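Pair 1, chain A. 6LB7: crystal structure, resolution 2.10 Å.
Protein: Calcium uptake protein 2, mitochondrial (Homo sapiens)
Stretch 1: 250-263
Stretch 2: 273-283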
# COMPACT_ATOMS: atom_id res chain seq x y z
N THR A 250 9.60 9.99 -1.77
CA THR A 250 8.27 9.52 -2.17
C THR A 250 8.18 8.00 -2.25
O THR A 250 7.10 7.47 -2.50
CB THR A 250 7.82 10.14 -3.51
OG1 THR A 250 8.68 9.71 -4.57
CG2 THR A 250 7.83 11.67 -3.45
N HIS A 251 9.29 7.29 -2.01
CA HIS A 251 9.33 5.83 -1.97
C HIS A 251 9.57 5.30 -0.56
O HIS A 251 10.21 4.26 -0.39
CB HIS A 251 10.39 5.30 -2.91
CG HIS A 251 10.14 5.64 -4.34
ND1 HIS A 251 9.41 4.83 -5.17
CD2 HIS A 251 10.46 6.74 -5.07
CE1 HIS A 251 9.33 5.38 -6.37
NE2 HIS A 251 9.96 6.54 -6.33
N LEU A 252 9.07 6.01 0.45
CA LEU A 252 9.34 5.64 1.84
C LEU A 252 8.66 4.35 2.25
O LEU A 252 9.09 3.71 3.22
CB LEU A 252 8.86 6.73 2.79
CG LEU A 252 9.63 8.04 2.79
CD1 LEU A 252 9.21 8.92 3.96
CD2 LEU A 252 11.11 7.74 2.81
N GLU A 253 7.54 4.00 1.61
CA GLU A 253 6.84 2.77 1.96
C GLU A 253 7.74 1.57 1.78
O GLU A 253 7.93 0.77 2.70
CB GLU A 253 5.56 2.63 1.13
CG GLU A 253 4.79 1.35 1.39
CD GLU A 253 3.63 1.14 0.41
OE1 GLU A 253 3.63 1.75 -0.69
OE2 GLU A 253 2.72 0.36 0.75
N ASP A 254 8.32 1.43 0.58
CA ASP A 254 9.24 0.33 0.32
C ASP A 254 10.52 0.48 1.13
O ASP A 254 11.10 -0.52 1.56
CB ASP A 254 9.55 0.28 -1.18
CG ASP A 254 8.35 -0.17 -2.01
OD1 ASP A 254 7.32 -0.52 -1.41
OD2 ASP A 254 8.45 -0.19 -3.25
N PHE A 255 10.97 1.72 1.36
CA PHE A 255 12.18 1.90 2.14
C PHE A 255 11.99 1.43 3.58
O PHE A 255 12.88 0.81 4.16
CB PHE A 255 12.64 3.36 2.11
CG PHE A 255 13.88 3.60 2.92
CD1 PHE A 255 13.80 4.14 4.20
CD2 PHE A 255 15.14 3.26 2.41
CE1 PHE A 255 14.95 4.36 4.96
CE2 PHE A 255 16.30 3.48 3.15
CZ PHE A 255 16.20 4.03 4.44
N ALA A 256 10.83 1.72 4.17
CA ALA A 256 10.57 1.29 5.55
C ALA A 256 10.46 -0.23 5.65
O ALA A 256 10.89 -0.82 6.65
CB ALA A 256 9.31 1.96 6.09
N ILE A 257 9.86 -0.88 4.64
CA ILE A 257 9.82 -2.34 4.62
C ILE A 257 11.23 -2.91 4.56
O ILE A 257 11.55 -3.88 5.24
CB ILE A 257 8.97 -2.84 3.43
CG1 ILE A 257 7.48 -2.59 3.67
CG2 ILE A 257 9.24 -4.32 3.16
CD1 ILE A 257 6.64 -2.54 2.39
N ALA A 258 12.09 -2.32 3.73
CA ALA A 258 13.47 -2.79 3.67
C ALA A 258 14.17 -2.58 5.00
O ALA A 258 14.86 -3.49 5.49
CB ALA A 258 14.21 -2.09 2.53
N MET A 259 13.97 -1.42 5.63
CA MET A 259 14.57 -1.17 6.95
C MET A 259 14.10 -2.19 7.97
O MET A 259 14.89 -2.66 8.80
CB MET A 259 14.24 0.24 7.44
CG MET A 259 15.02 1.36 6.72
SD MET A 259 16.82 1.13 6.86
CE MET A 259 17.24 0.68 5.20
N GLN A 260 12.81 -2.55 7.94
CA GLN A 260 12.31 -3.52 8.90
C GLN A 260 12.88 -4.90 8.65
O GLN A 260 13.13 -5.66 9.59
CB GLN A 260 10.78 -3.58 8.87
CG GLN A 260 10.20 -4.34 10.05
CD GLN A 260 8.70 -4.51 9.97
OE1 GLN A 260 8.16 -4.94 8.94
NE2 GLN A 260 8.00 -4.17 11.05
N MET A 261 13.12 -5.25 7.39
CA MET A 261 13.67 -6.57 7.12
C MET A 261 15.10 -6.69 7.62
O MET A 261 15.48 -7.74 8.16
CB MET A 261 13.55 -6.89 5.64
CG MET A 261 12.13 -7.31 5.24
SD MET A 261 12.06 -7.49 3.46
CE MET A 261 10.35 -7.96 3.19
N PHE A 262 15.91 -5.63 7.48
CA PHE A 262 17.23 -5.64 8.10
C PHE A 262 17.13 -5.77 9.61
O PHE A 262 17.89 -6.51 10.24
CB PHE A 262 18.01 -4.37 7.76
CG PHE A 262 18.62 -4.36 6.39
CD1 PHE A 262 19.27 -5.48 5.91
CD2 PHE A 262 18.56 -3.22 5.60
CE1 PHE A 262 19.84 -5.47 4.66
CE2 PHE A 262 19.13 -3.21 4.34
CZ PHE A 262 19.77 -4.34 3.87
N SER A 263 16.21 -5.02 10.22
CA SER A 263 16.04 -5.11 11.66
C SER A 263 15.65 -6.52 12.09
O SER A 263 16.19 -7.06 13.06
CB SER A 263 15.00 -4.10 12.12
OG SER A 263 14.82 -4.19 13.52
N GLU A 273 24.11 -1.37 3.62
CA GLU A 273 22.70 -1.74 3.76
C GLU A 273 21.80 -0.61 3.30
O GLU A 273 20.81 -0.82 2.58
CB GLU A 273 22.37 -2.11 5.21
CG GLU A 273 22.88 -3.49 5.64
CD GLU A 273 24.38 -3.52 5.79
OE1 GLU A 273 24.97 -4.56 5.46
OE2 GLU A 273 24.95 -2.49 6.22
N PHE A 274 22.12 0.61 3.72
CA PHE A 274 21.33 1.77 3.34
C PHE A 274 21.27 1.89 1.83
O PHE A 274 20.19 2.01 1.24
CB PHE A 274 21.93 3.02 3.98
CG PHE A 274 21.06 4.25 3.89
CD1 PHE A 274 20.13 4.54 4.87
CD2 PHE A 274 21.19 5.11 2.82
CE1 PHE A 274 19.34 5.68 4.79
CE2 PHE A 274 20.40 6.26 2.73
CZ PHE A 274 19.49 6.55 3.71
N LYS A 275 22.43 1.77 1.18
CA LYS A 275 22.51 1.85 -0.28
C LYS A 275 21.61 0.83 -0.94
O LYS A 275 20.88 1.15 -1.89
CB LYS A 275 23.96 1.66 -0.73
CG LYS A 275 24.87 2.88 -0.55
CD LYS A 275 26.26 2.60 -1.12
CE LYS A 275 27.03 3.89 -1.38
NZ LYS A 275 28.44 3.61 -1.83
N ARG A 276 21.67 -0.43 -0.47
CA ARG A 276 20.85 -1.42 -1.17
C ARG A 276 19.36 -1.21 -0.91
O ARG A 276 18.53 -1.27 -1.83
CB ARG A 276 21.28 -2.83 -0.74
CG ARG A 276 20.59 -3.97 -1.42
CD ARG A 276 21.39 -4.58 -2.50
NE ARG A 276 20.93 -5.76 -2.87
CZ ARG A 276 21.32 -6.81 -2.40
NH1 ARG A 276 22.20 -6.84 -1.54
NH2 ARG A 276 20.84 -7.83 -2.80
N ALA A 277 18.96 -0.77 0.28
CA ALA A 277 17.55 -0.42 0.49
C ALA A 277 17.11 0.75 -0.38
O ALA A 277 15.97 0.79 -0.85
CB ALA A 277 17.33 -0.07 1.95
N VAL A 278 17.99 1.74 -0.56
CA VAL A 278 17.68 2.86 -1.44
C VAL A 278 17.46 2.36 -2.86
O VAL A 278 16.47 2.71 -3.51
CB VAL A 278 18.79 3.93 -1.39
CG1 VAL A 278 18.68 4.85 -2.59
CG2 VAL A 278 18.71 4.73 -0.09
N LYS A 279 18.36 1.50 -3.34
CA LYS A 279 18.26 0.99 -4.70
C LYS A 279 17.01 0.13 -4.88
O LYS A 279 16.32 0.22 -5.90
CB LYS A 279 19.52 0.18 -5.05
CG LYS A 279 19.47 -0.55 -6.38
CD LYS A 279 19.79 0.38 -7.54
CE LYS A 279 20.20 -0.40 -8.78
NZ LYS A 279 20.54 0.51 -9.91
N VAL A 280 16.70 -0.71 -3.90
CA VAL A 280 15.50 -1.54 -4.03
C VAL A 280 14.23 -0.68 -4.00
O VAL A 280 13.30 -0.90 -4.78
CB VAL A 280 15.51 -2.63 -2.93
CG1 VAL A 280 14.19 -3.39 -2.90
CG2 VAL A 280 16.69 -3.57 -3.18
N ALA A 281 14.15 0.32 -3.11
CA ALA A 281 12.96 1.20 -2.97
C ALA A 281 12.83 2.11 -4.18
O ALA A 281 11.75 2.41 -4.62
CB ALA A 281 13.09 2.03 -1.74
N THR A 282 13.98 2.52 -4.66
CA THR A 282 14.27 3.36 -5.82
C THR A 282 14.86 3.20 -7.22
O THR A 282 14.55 4.02 -8.15
CB THR A 282 15.12 4.51 -5.26
OG1 THR A 282 14.37 5.22 -4.28
CG2 THR A 282 15.74 5.46 -6.24
N GLY A 283 15.67 2.20 -7.44
CA GLY A 283 16.11 2.01 -8.83
C GLY A 283 17.35 2.81 -9.11
O GLY A 283 18.00 2.53 -10.09

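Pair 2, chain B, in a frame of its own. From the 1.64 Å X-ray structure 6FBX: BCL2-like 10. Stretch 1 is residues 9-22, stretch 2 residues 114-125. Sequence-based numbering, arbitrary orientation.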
# COMPACT_ATOMS: atom_id res chain seq x y z
N LEU B 9 -15.70 -1.48 3.22
CA LEU B 9 -14.32 -1.88 2.96
C LEU B 9 -13.44 -0.68 2.67
O LEU B 9 -12.28 -0.64 3.09
CB LEU B 9 -14.26 -2.86 1.79
CG LEU B 9 -14.83 -4.26 2.04
CD1 LEU B 9 -14.90 -5.02 0.74
CD2 LEU B 9 -13.97 -5.00 3.06
N ARG B 10 -13.96 0.31 1.94
CA ARG B 10 -13.17 1.50 1.65
C ARG B 10 -12.81 2.24 2.93
O ARG B 10 -11.67 2.67 3.11
CB ARG B 10 -13.94 2.40 0.68
CG ARG B 10 -13.09 3.49 0.04
CD ARG B 10 -13.36 4.86 0.65
NE ARG B 10 -12.59 5.90 -0.03
CZ ARG B 10 -12.52 7.17 0.36
NH1 ARG B 10 -11.80 8.04 -0.33
NH2 ARG B 10 -13.17 7.57 1.45
N GLU B 11 -13.77 2.37 3.85
CA GLU B 11 -13.49 3.08 5.09
C GLU B 11 -12.53 2.29 5.98
O GLU B 11 -11.63 2.88 6.60
CB GLU B 11 -14.79 3.37 5.84
CG GLU B 11 -14.60 4.22 7.10
CD GLU B 11 -13.81 5.49 6.83
OE1 GLU B 11 -14.19 6.25 5.92
OE2 GLU B 11 -12.79 5.71 7.52
N GLN B 12 -12.70 0.97 6.06
CA GLN B 12 -11.77 0.15 6.84
C GLN B 12 -10.36 0.26 6.29
O GLN B 12 -9.39 0.35 7.05
CB GLN B 12 -12.22 -1.31 6.84
CG GLN B 12 -13.56 -1.56 7.52
CD GLN B 12 -13.49 -1.31 9.01
OE1 GLN B 12 -12.82 -2.03 9.74
NE2 GLN B 12 -14.18 -0.27 9.47
N THR B 13 -10.22 0.24 4.96
CA THR B 13 -8.91 0.36 4.34
C THR B 13 -8.32 1.74 4.55
O THR B 13 -7.11 1.88 4.79
CB THR B 13 -9.02 0.04 2.84
OG1 THR B 13 -9.59 -1.27 2.67
CG2 THR B 13 -7.65 0.08 2.18
N LEU B 14 -9.14 2.79 4.46
CA LEU B 14 -8.65 4.14 4.66
C LEU B 14 -8.04 4.30 6.05
O LEU B 14 -6.95 4.85 6.21
CB LEU B 14 -9.78 5.15 4.45
CG LEU B 14 -9.41 6.63 4.56
CD1 LEU B 14 -8.39 7.03 3.50
CD2 LEU B 14 -10.65 7.49 4.46
N LEU B 15 -8.76 3.83 7.08
CA LEU B 15 -8.22 3.89 8.44
C LEU B 15 -6.88 3.17 8.53
O LEU B 15 -5.94 3.66 9.16
CB LEU B 15 -9.22 3.28 9.42
CG LEU B 15 -10.55 4.01 9.60
CD1 LEU B 15 -11.54 3.16 10.39
CD2 LEU B 15 -10.34 5.36 10.28
N LEU B 16 -6.78 2.01 7.89
CA LEU B 16 -5.54 1.24 7.93
C LEU B 16 -4.41 1.97 7.21
O LEU B 16 -3.30 2.09 7.73
CB LEU B 16 -5.77 -0.14 7.31
CG LEU B 16 -4.71 -1.20 7.58
CD1 LEU B 16 -4.69 -1.58 9.05
CD2 LEU B 16 -4.96 -2.42 6.70
N ALA B 17 -4.70 2.48 6.01
CA ALA B 17 -3.69 3.22 5.26
C ALA B 17 -3.28 4.50 5.99
O ALA B 17 -2.10 4.84 6.04
CB ALA B 17 -4.23 3.56 3.87
N GLU B 18 -4.25 5.22 6.55
CA GLU B 18 -3.92 6.44 7.28
C GLU B 18 -3.01 6.13 8.47
O GLU B 18 -2.07 6.88 8.76
CB GLU B 18 -5.19 7.14 7.75
CG GLU B 18 -5.92 7.88 6.64
CD GLU B 18 -7.04 8.75 7.17
OE1 GLU B 18 -7.83 8.26 8.01
OE2 GLU B 18 -7.13 9.92 6.76
N ASP B 19 -3.28 5.03 9.17
CA ASP B 19 -2.45 4.68 10.33
C ASP B 19 -1.03 4.35 9.90
O ASP B 19 -0.07 4.83 10.51
CB ASP B 19 -3.06 3.50 11.09
CG ASP B 19 -2.15 3.03 12.21
OD1 ASP B 19 -2.11 3.69 13.26
OD2 ASP B 19 -1.45 2.01 12.01
N TYR B 20 -0.87 3.52 8.87
CA TYR B 20 0.47 3.14 8.45
C TYR B 20 1.25 4.35 7.96
O TYR B 20 2.42 4.53 8.29
CB TYR B 20 0.44 2.07 7.37
CG TYR B 20 1.84 1.58 7.08
CD1 TYR B 20 2.56 0.90 8.05
CD2 TYR B 20 2.46 1.85 5.86
CE1 TYR B 20 3.85 0.48 7.82
CE2 TYR B 20 3.76 1.42 5.62
CZ TYR B 20 4.44 0.74 6.60
OH TYR B 20 5.73 0.31 6.39
N ILE B 21 0.60 5.21 7.17
CA ILE B 21 1.26 6.41 6.67
C ILE B 21 1.69 7.31 7.83
O ILE B 21 2.81 7.85 7.84
CB ILE B 21 0.34 7.13 5.67
CG1 ILE B 21 0.31 6.34 4.36
CG2 ILE B 21 0.81 8.56 5.42
CD1 ILE B 21 -0.78 6.78 3.40
N SER B 22 0.81 7.50 8.82
CA SER B 22 1.19 8.28 9.99
C SER B 22 2.35 7.63 10.73
O SER B 22 3.29 8.31 11.16
CB SER B 22 -0.01 8.43 10.94
OG SER B 22 -1.10 9.06 10.29
N GLY B 114 -0.95 15.65 1.00
CA GLY B 114 -0.54 14.66 0.01
C GLY B 114 -0.59 13.25 0.56
O GLY B 114 -0.97 12.31 -0.14
N SER B 115 -0.20 13.08 1.83
CA SER B 115 -0.31 11.78 2.48
C SER B 115 -1.74 11.26 2.42
O SER B 115 -1.98 10.10 2.05
CB SER B 115 0.16 11.87 3.93
OG SER B 115 1.53 12.21 4.00
N ARG B 116 -2.70 12.10 2.78
CA ARG B 116 -4.10 11.69 2.81
C ARG B 116 -4.56 11.22 1.43
O ARG B 116 -5.29 10.22 1.32
CB ARG B 116 -4.98 12.84 3.30
CG ARG B 116 -6.48 12.58 3.29
CD ARG B 116 -6.97 12.04 4.62
NE ARG B 116 -8.41 11.77 4.59
CZ ARG B 116 -9.16 11.53 5.66
NH1 ARG B 116 -8.61 11.52 6.87
NH2 ARG B 116 -10.45 11.29 5.52
N ARG B 117 -4.16 11.93 0.37
CA ARG B 117 -4.57 11.54 -0.97
C ARG B 117 -4.07 10.14 -1.32
O ARG B 117 -4.79 9.36 -1.95
CB ARG B 117 -4.05 12.56 -1.99
CG ARG B 117 -4.50 13.98 -1.74
CD ARG B 117 -3.78 14.97 -2.64
NE ARG B 117 -4.41 15.10 -3.95
CZ ARG B 117 -5.21 16.11 -4.31
NH1 ARG B 117 -5.48 17.10 -3.47
NH2 ARG B 117 -5.74 16.12 -5.53
N LEU B 118 -2.85 9.81 -0.91
CA LEU B 118 -2.34 8.46 -1.17
C LEU B 118 -3.14 7.42 -0.40
O LEU B 118 -3.44 6.34 -0.93
CB LEU B 118 -0.86 8.38 -0.81
CG LEU B 118 0.12 8.88 -1.88
CD1 LEU B 118 -0.32 10.18 -2.50
CD2 LEU B 118 1.52 9.01 -1.28
N ALA B 119 -3.51 7.72 0.84
CA ALA B 119 -4.33 6.80 1.62
C ALA B 119 -5.67 6.56 0.94
O ALA B 119 -6.15 5.42 0.87
CB ALA B 119 -4.53 7.34 3.03
N GLU B 120 -6.30 7.63 0.45
CA GLU B 120 -7.58 7.49 -0.23
C GLU B 120 -7.44 6.70 -1.52
O GLU B 120 -8.35 5.96 -1.89
CB GLU B 120 -8.17 8.88 -0.51
CG GLU B 120 -8.54 9.65 0.74
CD GLU B 120 -9.04 11.05 0.45
OE1 GLU B 120 -10.13 11.40 0.92
OE2 GLU B 120 -8.33 11.79 -0.27
N THR B 121 -6.31 6.85 -2.22
CA THR B 121 -6.09 6.08 -3.44
C THR B 121 -6.01 4.59 -3.15
O THR B 121 -6.62 3.78 -3.86
CB THR B 121 -4.81 6.57 -4.13
OG1 THR B 121 -4.97 7.94 -4.49
CG2 THR B 121 -4.51 5.75 -5.38
N ILE B 122 -5.28 4.20 -2.10
CA ILE B 122 -5.25 2.79 -1.69
C ILE B 122 -6.66 2.32 -1.34
O ILE B 122 -7.10 1.25 -1.76
CB ILE B 122 -4.28 2.59 -0.51
CG1 ILE B 122 -2.83 2.78 -0.96
CG2 ILE B 122 -4.46 1.19 0.09
CD1 ILE B 122 -1.84 2.80 0.18
N ALA B 123 -7.37 3.12 -0.54
CA ALA B 123 -8.70 2.73 -0.08
C ALA B 123 -9.65 2.55 -1.26
O ALA B 123 -10.40 1.57 -1.32
CB ALA B 123 -9.24 3.78 0.89
N ASP B 124 -9.64 3.48 -2.21
CA ASP B 124 -10.53 3.36 -3.36
C ASP B 124 -10.21 2.13 -4.19
O ASP B 124 -11.11 1.44 -4.68
CB ASP B 124 -10.46 4.62 -4.24
CG ASP B 124 -11.15 5.81 -3.62
OD1 ASP B 124 -10.80 6.96 -3.97
OD2 ASP B 124 -12.05 5.61 -2.77
N TYR B 125 -8.92 1.82 -4.34
CA TYR B 125 -8.52 0.71 -5.21
C TYR B 125 -8.88 -0.63 -4.59
O TYR B 125 -9.53 -1.47 -5.22
CB TYR B 125 -7.02 0.79 -5.50
CG TYR B 125 -6.55 -0.28 -6.45
CD1 TYR B 125 -5.75 -1.32 -6.00
CD2 TYR B 125 -6.92 -0.26 -7.78
CE1 TYR B 125 -5.32 -2.31 -6.87
CE2 TYR B 125 -6.50 -1.25 -8.65
CZ TYR B 125 -5.70 -2.27 -8.19
OH TYR B 125 -5.28 -3.25 -9.06

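Pair 1 and pair 2 build the same object: two helices running roughly antiparallel, with their N-to-C directions 141° apart in pair 1 and 144° apart in pair 2. The axes approach to 8.4 and 8.0 Å, and the central backbones superpose at 0.4 Å RMSD. Small residues suit such a close approach, and both pairs supply three alanines at matched positions: Ala A258 with Ala B17, Ala A277 with Ala B119, and Ala A281 with Ala B123. All six point their CA-to-CB bonds toward the partner helix.

The first rule is alanine against alanine. Ala A258 CB lies 3.8 Å from Ala A277 CB, and Ala B17 CB lies 3.9 Å from Ala B119 CB, so methyl meets methyl. Ala A277 and Ala B119 are also knobs, each in a hole of four residues on the first helix. Three walls of that hole match: Ala A258 with Ala B17, Phe A255 with Leu B14, and Met A259 with Glu B18. The last match shows that a wall need not be wholly apolar: Met A259 CE touches Ala A277 CB at 3.3 Å, while in pair 2 aliphatic Glu B18 CG lies 3.9 Å from Ala B119 CB.

The second rule is a large knob returned the other way. Phe A255 and Leu B14 both set their CA-to-CB bonds sideways, take chi1 in t, and bring their ends nearer to the partner. Their four-residue holes match throughout, with Ala A277, Ala A281, Phe A274 and Val A278 in pair 1 and Ala B119, Ala B123, Arg B116 and Glu B120 in pair 2. In pair 1 the edge of Phe A255 meets the face of Phe A274 with the planes at 70°. Pair 2 has long charged residues at two of these positions: the glutamate packs through carbon, Leu B14 CD1 lying 3.8 Å from Glu B120 CG, while Arg B116 NH2, a guanidinium nitrogen, lies 4.0 Å from Leu B14 CD2.

The CA atoms of Asp A254 and Ala A281 are 5.0 Å apart, as are those of the matched Thr B13 and Ala B123. Asp A254 and Thr B13 both point toward the partner and offer carbon: Asp A254 CB is 4.0 Å from Ala A281 CA, and Thr B13 CG2 is 3.6 Å from Ala B123 CA.

At other positions the solutions part. Val A280 points sideways and makes no contact, whereas its match Ile B122 points toward the partner, with Ile B122 CG2 4.0 Å from Thr B13 CG2. Glu A273 lays CG over the face of the Phe A262 ring, 3.8 Å from its centroid; its match Ser B115 brings CB to 3.7 Å from Ile B21 CG2. Where His A251 and Thr A282 meet without a hydrogen bond, matched Arg B10 and Asp B124 form a salt bridge, Arg B10 NE donating to Asp B124 OD2 at 2.8 Å. The alanines stay constant; their surroundings differ.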